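Local coordinates for natterin-like protein (Lethenteron camtschaticum, PDB 6IUL) that is a cytotoxic, pore-forming immune protein of the lamprey that probably recognises target-cell glycans through a jacalin-like lectin domain and perforates membranes with an aerolysin-type module, at residues A[166-177]-A[260-271]; A[21-30]-A[121-129]. All blocks are in the same frame, centred on the assembly; numbering follows the deposited sequence.

Contact 1 (A[166-177]-A[260-271])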
loop_
_atom_site.group_PDB
_atom_site.type_symbol
_atom_site.label_atom_id
_atom_site.label_comp_id
_atom_site.label_asym_id
_atom_site.label_seq_id
_atom_site.Cartn_x
_atom_site.Cartn_y
_atom_site.Cartn_z
ATOM N N VAL A 166 -3.879 8.580 -23.899
ATOM C CA VAL A 166 -2.490 8.143 -23.690
ATOM C C VAL A 166 -1.480 9.244 -23.965
ATOM O O VAL A 166 -1.345 9.664 -25.077
ATOM C CB VAL A 166 -2.184 6.942 -24.582
ATOM C CG1 VAL A 166 -0.774 6.464 -24.344
ATOM C CG2 VAL A 166 -3.166 5.814 -24.301
ATOM N N GLN A 167 -0.802 9.728 -22.934
ATOM C CA GLN A 167 0.204 10.781 -23.045
ATOM C C GLN A 167 1.609 10.141 -23.116
ATOM O O GLN A 167 1.986 9.330 -22.244
ATOM C CB GLN A 167 0.188 11.765 -21.846
ATOM C CG GLN A 167 -1.050 12.675 -21.634
ATOM C CD GLN A 167 -1.483 13.551 -22.840
ATOM O OE1 GLN A 167 -2.359 14.391 -22.694
ATOM N NE2 GLN A 167 -0.926 13.315 -24.023
ATOM N N MET A 168 2.367 10.551 -24.138
ATOM C CA MET A 168 3.712 10.059 -24.396
ATOM C C MET A 168 4.733 10.914 -23.674
ATOM O O MET A 168 4.612 12.141 -23.618
ATOM C CB MET A 168 3.987 10.064 -25.910
ATOM C CG MET A 168 3.052 9.172 -26.719
ATOM S SD MET A 168 2.990 7.430 -26.183
ATOM C CE MET A 168 2.165 6.710 -27.624
ATOM N N GLU A 169 5.719 10.249 -23.077
ATOM C CA GLU A 169 6.802 10.893 -22.393
ATOM C C GLU A 169 8.092 10.299 -22.982
ATOM O O GLU A 169 8.192 9.077 -23.173
ATOM C CB GLU A 169 6.847 10.553 -20.890
ATOM C CG GLU A 169 5.562 10.303 -20.165
ATOM C CD GLU A 169 5.800 9.865 -18.719
ATOM O OE1 GLU A 169 6.956 9.645 -18.319
ATOM O OE2 GLU A 169 4.809 9.780 -17.979
ATOM N N GLU A 170 9.082 11.143 -23.174
ATOM C CA GLU A 170 10.380 10.711 -23.634
ATOM C C GLU A 170 11.177 10.187 -22.434
ATOM O O GLU A 170 11.119 10.691 -21.335
ATOM C CB GLU A 170 11.119 11.853 -24.283
ATOM C CG GLU A 170 10.597 12.305 -25.641
ATOM C CD GLU A 170 11.543 13.359 -26.295
ATOM O OE1 GLU A 170 11.335 13.657 -27.498
ATOM O OE2 GLU A 170 12.497 13.897 -25.621
ATOM N N ILE A 171 11.908 9.126 -22.646
ATOM C CA ILE A 171 12.684 8.547 -21.580
ATOM C C ILE A 171 14.178 8.727 -21.860
ATOM O O ILE A 171 14.980 8.997 -20.945
ATOM C CB ILE A 171 12.383 7.048 -21.471
ATOM C CG1 ILE A 171 10.932 6.851 -21.073
ATOM C CG2 ILE A 171 13.337 6.363 -20.457
ATOM C CD1 ILE A 171 10.452 5.438 -21.275
ATOM N N LYS A 172 14.589 8.531 -23.100
ATOM C CA LYS A 172 16.042 8.538 -23.376
ATOM C C LYS A 172 16.322 8.886 -24.816
ATOM O O LYS A 172 15.559 8.472 -25.739
ATOM C CB LYS A 172 16.646 7.170 -23.051
ATOM C CG LYS A 172 18.147 7.047 -23.377
ATOM C CD LYS A 172 18.734 5.714 -22.927
ATOM C CE LYS A 172 20.233 5.633 -23.244
ATOM N NZ LYS A 172 20.844 4.367 -22.797
ATOM N N GLU A 173 17.421 9.591 -25.029
ATOM C CA GLU A 173 17.836 9.897 -26.415
ATOM C C GLU A 173 19.296 9.618 -26.584
ATOM O O GLU A 173 20.143 10.076 -25.775
ATOM C CB GLU A 173 17.559 11.363 -26.789
ATOM C CG GLU A 173 17.978 11.735 -28.209
ATOM C CD GLU A 173 17.454 13.127 -28.653
ATOM O OE1 GLU A 173 16.485 13.646 -28.057
ATOM O OE2 GLU A 173 17.975 13.718 -29.622
ATOM N N MET A 174 19.610 8.919 -27.657
ATOM C CA MET A 174 20.989 8.590 -27.950
ATOM C C MET A 174 21.220 8.743 -29.459
ATOM O O MET A 174 20.331 8.511 -30.285
ATOM C CB MET A 174 21.273 7.157 -27.454
ATOM C CG MET A 174 22.695 6.667 -27.559
ATOM S SD MET A 174 23.928 7.899 -27.108
ATOM C CE MET A 174 25.412 7.065 -27.710
ATOM N N GLU A 175 22.431 9.084 -29.827
ATOM C CA GLU A 175 22.740 9.285 -31.249
ATOM C C GLU A 175 23.912 8.372 -31.674
ATOM O O GLU A 175 24.887 8.190 -30.934
ATOM C CB GLU A 175 23.091 10.749 -31.491
ATOM C CG GLU A 175 23.402 11.111 -32.940
ATOM C CD GLU A 175 23.851 12.580 -33.077
ATOM O OE1 GLU A 175 22.960 13.452 -33.153
ATOM O OE2 GLU A 175 25.062 12.846 -33.048
ATOM N N TYR A 176 23.776 7.795 -32.855
ATOM C CA TYR A 176 24.777 6.887 -33.409
ATOM C C TYR A 176 25.224 7.465 -34.735
ATOM O O TYR A 176 24.400 7.636 -35.643
ATOM C CB TYR A 176 24.166 5.491 -33.619
ATOM C CG TYR A 176 23.652 4.890 -32.346
ATOM C CD1 TYR A 176 24.520 4.249 -31.458
ATOM C CD2 TYR A 176 22.320 4.987 -31.995
ATOM C CE1 TYR A 176 24.065 3.697 -30.265
ATOM C CE2 TYR A 176 21.863 4.470 -30.787
ATOM C CZ TYR A 176 22.723 3.837 -29.928
ATOM O OH TYR A 176 22.237 3.364 -28.729
ATOM N N LYS A 177 26.494 7.809 -34.836
ATOM C CA LYS A 177 27.009 8.400 -36.049
ATOM C C LYS A 177 28.066 7.475 -36.683
ATOM O O LYS A 177 29.039 7.105 -36.041
ATOM C CB LYS A 177 27.580 9.785 -35.779
ATOM C CG LYS A 177 27.764 10.546 -37.092
ATOM C CD LYS A 177 28.466 11.897 -36.973
ATOM C CE LYS A 177 28.224 12.698 -38.270
ATOM N NZ LYS A 177 29.166 13.834 -38.480
ATOM N N LYS A 260 26.157 8.099 -42.102
ATOM C CA LYS A 260 24.807 8.507 -41.710
ATOM C C LYS A 260 24.711 8.545 -40.201
ATOM O O LYS A 260 25.570 8.009 -39.486
ATOM C CB LYS A 260 23.749 7.574 -42.314
ATOM C CG LYS A 260 22.695 8.275 -43.150
ATOM C CD LYS A 260 23.120 8.546 -44.595
ATOM C CE LYS A 260 22.051 9.332 -45.357
ATOM N NZ LYS A 260 21.512 10.491 -44.550
ATOM N N THR A 261 23.696 9.243 -39.735
ATOM C CA THR A 261 23.401 9.366 -38.342
ATOM C C THR A 261 22.026 8.755 -38.052
ATOM O O THR A 261 21.076 8.956 -38.807
ATOM C CB THR A 261 23.408 10.851 -37.949
ATOM O OG1 THR A 261 24.711 11.406 -38.186
ATOM C CG2 THR A 261 23.025 11.073 -36.452
ATOM N N VAL A 262 21.926 8.005 -36.952
ATOM C CA VAL A 262 20.631 7.483 -36.502
ATOM C C VAL A 262 20.429 7.996 -35.076
ATOM O O VAL A 262 21.297 7.832 -34.202
ATOM C CB VAL A 262 20.550 5.959 -36.529
ATOM C CG1 VAL A 262 19.224 5.483 -35.953
ATOM C CG2 VAL A 262 20.689 5.453 -37.941
ATOM N N THR A 263 19.302 8.636 -34.844
ATOM C CA THR A 263 19.007 9.195 -33.530
ATOM C C THR A 263 17.847 8.361 -33.000
ATOM O O THR A 263 16.832 8.145 -33.676
ATOM C CB THR A 263 18.636 10.707 -33.603
ATOM O OG1 THR A 263 19.689 11.465 -34.250
ATOM C CG2 THR A 263 18.504 11.282 -32.233
ATOM N N VAL A 264 18.010 7.845 -31.797
ATOM C CA VAL A 264 16.999 6.943 -31.199
ATOM C C VAL A 264 16.410 7.591 -29.974
ATOM O O VAL A 264 17.134 8.045 -29.060
ATOM C CB VAL A 264 17.624 5.624 -30.788
ATOM C CG1 VAL A 264 16.603 4.715 -30.142
ATOM C CG2 VAL A 264 18.274 4.965 -31.987
ATOM N N VAL A 265 15.094 7.662 -29.966
ATOM C CA VAL A 265 14.368 8.199 -28.792
ATOM C C VAL A 265 13.453 7.122 -28.246
ATOM O O VAL A 265 12.639 6.563 -28.970
ATOM C CB VAL A 265 13.539 9.419 -29.152
ATOM C CG1 VAL A 265 12.808 9.927 -27.932
ATOM C CG2 VAL A 265 14.435 10.519 -29.730
ATOM N N ALA A 266 13.628 6.824 -26.962
ATOM C CA ALA A 266 12.744 5.915 -26.253
ATOM C C ALA A 266 11.636 6.667 -25.522
ATOM O O ALA A 266 11.899 7.652 -24.811
ATOM C CB ALA A 266 13.530 5.040 -25.263
ATOM N N ASN A 267 10.431 6.129 -25.688
ATOM C CA ASN A 267 9.179 6.703 -25.163
ATOM C C ASN A 267 8.335 5.658 -24.393
ATOM O O ASN A 267 8.529 4.439 -24.520
ATOM C CB ASN A 267 8.305 7.252 -26.289
ATOM C CG ASN A 267 8.995 8.322 -27.088
ATOM O OD1 ASN A 267 9.342 9.393 -26.556
ATOM N ND2 ASN A 267 9.232 8.038 -28.390
ATOM N N ILE A 268 7.394 6.171 -23.602
ATOM C CA ILE A 268 6.370 5.344 -22.958
ATOM C C ILE A 268 5.084 6.107 -22.852
ATOM O O ILE A 268 5.072 7.336 -22.746
ATOM C CB ILE A 268 6.817 4.834 -21.587
ATOM C CG1 ILE A 268 6.004 3.608 -21.202
ATOM C CG2 ILE A 268 6.736 5.964 -20.600
ATOM C CD1 ILE A 268 6.407 2.939 -19.902
ATOM N N GLY A 269 3.974 5.389 -22.958
ATOM C CA GLY A 269 2.662 6.054 -22.842
ATOM C C GLY A 269 2.055 5.916 -21.446
ATOM O O GLY A 269 2.115 4.849 -20.849
ATOM N N ARG A 270 1.447 6.978 -20.966
ATOM C CA ARG A 270 0.834 7.037 -19.642
ATOM C C ARG A 270 -0.642 7.399 -19.780
ATOM O O ARG A 270 -0.989 8.368 -20.460
ATOM C CB ARG A 270 1.527 8.126 -18.844
ATOM C CG ARG A 270 1.007 8.377 -17.459
ATOM C CD ARG A 270 1.715 9.588 -16.869
ATOM N NE ARG A 270 1.437 9.736 -15.430
ATOM C CZ ARG A 270 0.361 10.336 -14.903
ATOM N NH1 ARG A 270 -0.591 10.850 -15.687
ATOM N NH2 ARG A 270 0.249 10.432 -13.578
ATOM N N ALA A 271 -1.504 6.652 -19.111
ATOM C CA ALA A 271 -2.934 6.931 -19.163
ATOM C C ALA A 271 -3.580 6.920 -17.800
ATOM O O ALA A 271 -3.442 5.949 -17.055
ATOM C CB ALA A 271 -3.629 5.930 -20.078
#

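Contact 2 (A[21-30]-A[121-129])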
loop_
_atom_site.group_PDB
_atom_site.type_symbol
_atom_site.label_atom_id
_atom_site.label_comp_id
_atom_site.label_asym_id
_atom_site.label_seq_id
_atom_site.Cartn_x
_atom_site.Cartn_y
_atom_site.Cartn_z
ATOM N N PHE A 21 -35.263 -2.081 11.535
ATOM C CA PHE A 21 -34.443 -1.065 10.914
ATOM C C PHE A 21 -33.134 -1.788 10.654
ATOM O O PHE A 21 -32.337 -2.061 11.589
ATOM C CB PHE A 21 -34.255 0.127 11.876
ATOM C CG PHE A 21 -33.444 1.256 11.313
ATOM C CD1 PHE A 21 -33.846 1.883 10.167
ATOM C CD2 PHE A 21 -32.286 1.682 11.929
ATOM C CE1 PHE A 21 -33.116 2.903 9.633
ATOM C CE2 PHE A 21 -31.535 2.703 11.397
ATOM C CZ PHE A 21 -31.960 3.332 10.270
ATOM N N ASN A 22 -32.905 -2.091 9.385
ATOM C CA ASN A 22 -31.887 -3.075 8.989
ATOM C C ASN A 22 -31.123 -2.601 7.775
ATOM O O ASN A 22 -31.736 -2.303 6.771
ATOM C CB ASN A 22 -32.613 -4.385 8.669
ATOM C CG ASN A 22 -31.673 -5.535 8.387
ATOM O OD1 ASN A 22 -30.483 -5.342 8.242
ATOM N ND2 ASN A 22 -32.203 -6.758 8.317
ATOM N N GLY A 23 -29.799 -2.550 7.847
ATOM C CA GLY A 23 -28.961 -2.160 6.694
ATOM C C GLY A 23 -28.533 -3.312 5.798
ATOM O O GLY A 23 -27.688 -3.144 4.907
ATOM N N GLN A 24 -29.105 -4.484 6.023
ATOM C CA GLN A 24 -28.753 -5.718 5.283
ATOM C C GLN A 24 -28.585 -5.604 3.774
ATOM O O GLN A 24 -27.617 -6.121 3.233
ATOM C CB GLN A 24 -29.809 -6.810 5.518
ATOM C CG GLN A 24 -29.374 -8.194 5.064
ATOM C CD GLN A 24 -30.071 -9.311 5.826
ATOM O OE1 GLN A 24 -30.592 -9.102 6.917
ATOM N NE2 GLN A 24 -30.115 -10.483 5.247
ATOM N N GLU A 25 -29.510 -4.932 3.109
ATOM C CA GLU A 25 -29.541 -4.903 1.629
ATOM C C GLU A 25 -28.338 -4.234 0.999
ATOM O O GLU A 25 -27.916 -4.656 -0.079
ATOM C CB GLU A 25 -30.797 -4.220 1.124
ATOM C CG GLU A 25 -32.041 -4.973 1.569
ATOM C CD GLU A 25 -33.359 -4.389 1.034
ATOM O OE1 GLU A 25 -33.377 -3.289 0.391
ATOM O OE2 GLU A 25 -34.391 -5.061 1.267
ATOM N N ASN A 26 -27.780 -3.214 1.652
ATOM C CA ASN A 26 -26.601 -2.534 1.117
ATOM C C ASN A 26 -25.423 -2.600 2.071
ATOM O O ASN A 26 -24.483 -1.816 1.967
ATOM C CB ASN A 26 -26.929 -1.077 0.755
ATOM C CG ASN A 26 -27.462 -0.286 1.936
ATOM O OD1 ASN A 26 -27.788 -0.859 2.980
ATOM N ND2 ASN A 26 -27.529 1.035 1.790
ATOM N N ALA A 27 -25.489 -3.534 3.020
ATOM C CA ALA A 27 -24.437 -3.731 4.039
ATOM C C ALA A 27 -24.073 -2.475 4.828
ATOM O O ALA A 27 -22.924 -2.276 5.236
ATOM C CB ALA A 27 -23.190 -4.323 3.388
ATOM N N ALA A 28 -25.050 -1.602 5.022
ATOM C CA ALA A 28 -24.860 -0.448 5.882
ATOM C C ALA A 28 -24.960 -0.923 7.332
ATOM O O ALA A 28 -25.777 -1.776 7.638
ATOM C CB ALA A 28 -25.902 0.621 5.598
ATOM N N THR A 29 -24.129 -0.366 8.202
ATOM C CA THR A 29 -24.002 -0.845 9.537
ATOM C C THR A 29 -24.261 0.244 10.580
ATOM O O THR A 29 -24.378 1.410 10.293
ATOM C CB THR A 29 -22.590 -1.429 9.761
ATOM O OG1 THR A 29 -21.591 -0.451 9.506
ATOM C CG2 THR A 29 -22.353 -2.619 8.848
ATOM N N LEU A 30 -24.363 -0.173 11.823
ATOM C CA LEU A 30 -24.673 0.717 12.918
ATOM C C LEU A 30 -23.540 1.702 13.129
ATOM O O LEU A 30 -22.423 1.284 13.351
ATOM C CB LEU A 30 -24.903 -0.095 14.199
ATOM C CG LEU A 30 -25.153 0.726 15.464
ATOM C CD1 LEU A 30 -26.476 1.492 15.353
ATOM C CD2 LEU A 30 -25.132 -0.169 16.708
ATOM N N SER A 121 -20.260 -11.602 14.610
ATOM C CA SER A 121 -19.056 -10.906 14.272
ATOM C C SER A 121 -18.876 -9.614 15.060
ATOM O O SER A 121 -17.835 -8.989 14.974
ATOM C CB SER A 121 -19.072 -10.552 12.793
ATOM O OG SER A 121 -20.029 -9.544 12.522
ATOM N N GLY A 122 -19.919 -9.168 15.756
ATOM C CA GLY A 122 -19.891 -7.865 16.410
ATOM C C GLY A 122 -20.212 -6.703 15.492
ATOM O O GLY A 122 -20.161 -5.558 15.909
ATOM N N ILE A 123 -20.520 -6.991 14.223
ATOM C CA ILE A 123 -20.856 -5.948 13.281
ATOM C C ILE A 123 -22.362 -5.883 13.207
ATOM O O ILE A 123 -23.006 -6.827 12.768
ATOM C CB ILE A 123 -20.312 -6.254 11.863
ATOM C CG1 ILE A 123 -18.803 -6.537 11.840
ATOM C CG2 ILE A 123 -20.675 -5.162 10.910
ATOM C CD1 ILE A 123 -18.002 -5.405 12.322
ATOM N N CYS A 124 -22.928 -4.764 13.614
ATOM C CA CYS A 124 -24.338 -4.634 13.749
ATOM C C CYS A 124 -24.993 -3.976 12.537
ATOM O O CYS A 124 -24.458 -2.987 12.014
ATOM C CB CYS A 124 -24.665 -3.844 15.007
ATOM S SG CYS A 124 -26.435 -3.564 15.316
ATOM N N LEU A 125 -26.114 -4.552 12.066
ATOM C CA LEU A 125 -26.836 -4.031 10.909
ATOM C C LEU A 125 -28.048 -3.194 11.289
ATOM O O LEU A 125 -28.685 -2.601 10.409
ATOM C CB LEU A 125 -27.324 -5.165 10.012
ATOM C CG LEU A 125 -26.280 -5.974 9.229
ATOM C CD1 LEU A 125 -26.909 -7.222 8.662
ATOM C CD2 LEU A 125 -25.638 -5.114 8.159
ATOM N N GLY A 126 -28.393 -3.121 12.568
ATOM C CA GLY A 126 -29.543 -2.327 12.995
ATOM C C GLY A 126 -30.272 -3.011 14.159
ATOM O O GLY A 126 -29.675 -3.812 14.923
ATOM N N VAL A 127 -31.572 -2.735 14.283
ATOM C CA VAL A 127 -32.387 -3.258 15.394
ATOM C C VAL A 127 -33.726 -3.776 14.942
ATOM O O VAL A 127 -34.184 -3.450 13.874
ATOM C CB VAL A 127 -32.664 -2.184 16.450
ATOM C CG1 VAL A 127 -31.361 -1.715 17.079
ATOM C CG2 VAL A 127 -33.426 -1.009 15.827
ATOM N N GLN A 128 -34.351 -4.583 15.784
ATOM C CA GLN A 128 -35.651 -5.120 15.469
ATOM C C GLN A 128 -36.346 -5.421 16.758
ATOM O O GLN A 128 -35.726 -5.899 17.723
ATOM C CB GLN A 128 -35.521 -6.416 14.641
ATOM C CG GLN A 128 -36.849 -7.012 14.155
ATOM C CD GLN A 128 -36.650 -8.024 13.007
ATOM O OE1 GLN A 128 -35.969 -7.734 12.030
ATOM N NE2 GLN A 128 -37.228 -9.213 13.157
ATOM N N GLY A 129 -37.643 -5.156 16.811
ATOM C CA GLY A 129 -38.391 -5.434 18.008
ATOM C C GLY A 129 -39.836 -4.979 17.955
ATOM O O GLY A 129 -40.465 -5.008 16.891
#

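Contact 1 (A[166-177]-A[260-271])
An antiparallel strand pair of the aerolysin-type pore-forming module, interrupted by a classic beta bulge, joins 166-177 to 260-271. At the bulge Ile-171 and Lys-172 both face Ala-266: Ile-171 N bonds Ala-266 O at 2.6 Å, Lys-172 N bonds the same oxygen weakly, and Ala-266 N returns a bond to Lys-172 O. On the far side of Lys-172 the hydrogen-bonded pairs are Met-174 with Val-264 and Tyr-176 with Val-262; before the bulge they are Glu-169 with Ile-268 and Gln-167 with Arg-270. Here Ile-171 CB comes beside Ala-266 O at 3.4 Å, and its CD1 reaches along to Ile-268 CB at 3.7 Å. The ring of Tyr-176, its CG anti to the carbonyl carbon (chi1 -59°), turns an edge to Val-264, diagonal to its partner Val-262, CE2 being 3.8 Å from Val-264 CG2. On the same side of the sheet Glu-169 OE2 touches Arg-270 CD at 3.3 Å without forming a salt bridge; the guanidinium pairs through NH1 with Asp-272 instead. The face of Glu-170, Glu-173, Glu-175, Thr-261 and Thr-263 is more polar. Glu-175 lays its CG 3.5 Å from Thr-261 CG2, and Glu-170 runs alongside Asn-267, pointing the same way, with CG 3.3 Å from OD1. Met-168 SD sits 3.6 Å from Gly-269 CA, where no side chain intervenes. The extended Lys-172 leads away to Asp-118 of the second subunit, and its NZ also bonds Glu-189 O, while Glu-170 forms a salt bridge with Lys-76 of that subunit. Strand 260-285 continues the sheet on its other edge into strand 290-313, and strands 184-200 and 241-256 cover the face bearing Tyr-176, Val-262 and Val-264.

Contact 2 (A[21-30]-A[121-129])
Within the jacalin-like lectin domain, a short antiparallel ladder between strands 17-22 and 124-131 gives way to a loop, 23-29, that folds round Leu-125. Phe-21 and Val-127 form the hydrogen-bonded pair: Phe-21 N reaches Val-127 O at 2.9 Å in an almost straight bond (176°), whereas the return bond from Val-127 N to Phe-21 O is more bent (140°). Their side chains lie on one face, CB of Phe-21 4.2 Å from CG2 of Val-127. The ladder ends as Gly-23 N bonds Leu-125 O, and Gly-126, with its positive phi, brings its CA to 3.1 Å from Phe-21 O. Leu-125 then fills the inside of the turn. Its CG stands anti to the carbonyl carbon (chi1 -69°), which carries the methyls under the loop: CD2 comes within 3.4 Å of Ala-28 O, while CB lies 3.6 Å from Asn-22 OD1. That same OD1 accepts from Gln-24 N at 2.7 Å, an Asx turn in which the donor stands above the carbonyl plane; Asn-22 ND2 donates to Gln-24 OE1 in return, so the carboxamide is held at both ends. The jacalin-like fold is a beta-prism of three sheets, and here the chain leaves the sheet of 17-22 and 124-131 for the one that contains strand 30-37. At this crossing Leu-30 N bonds Cys-124 O at 2.8 Å, and the leucine CB packs on Cys-124 CB. Thr-29 meets Ile-123 methyl to methyl, CG2 to CG2. Val-47 and Phe-57 of the next sheet cover Phe-21 and Val-127 from the prism interior, whereas Phe-140 and Phe-142 of strand 135-155 lie against Cys-124.

Overall arrangement
Contacts 1 and 2 lie on opposite sides of the chain's centre, with their own centres about 57 Å apart and nearest atoms about 29 Å apart, one in the pore-forming module and the other in the lectin domain. The long strand 135-155 connects them within one sheet, pairing with both 124-131 and 260-285. Contact 2 is buried: few backbone bonds, a leucine enclosed by a loop, and aliphatic and aromatic side chains around the rest. Contact 1 is a longer ladder, broken once by a bulge and only partly buried; the Tyr-176, Val-262 and Val-264 end of one face is apolar and packs on neighbouring strands, while the other face is rich in glutamates and threonines. Its Glu-170 and Lys-172 form salt bridges to the second subunit, which contact 2 meets at Ser-121.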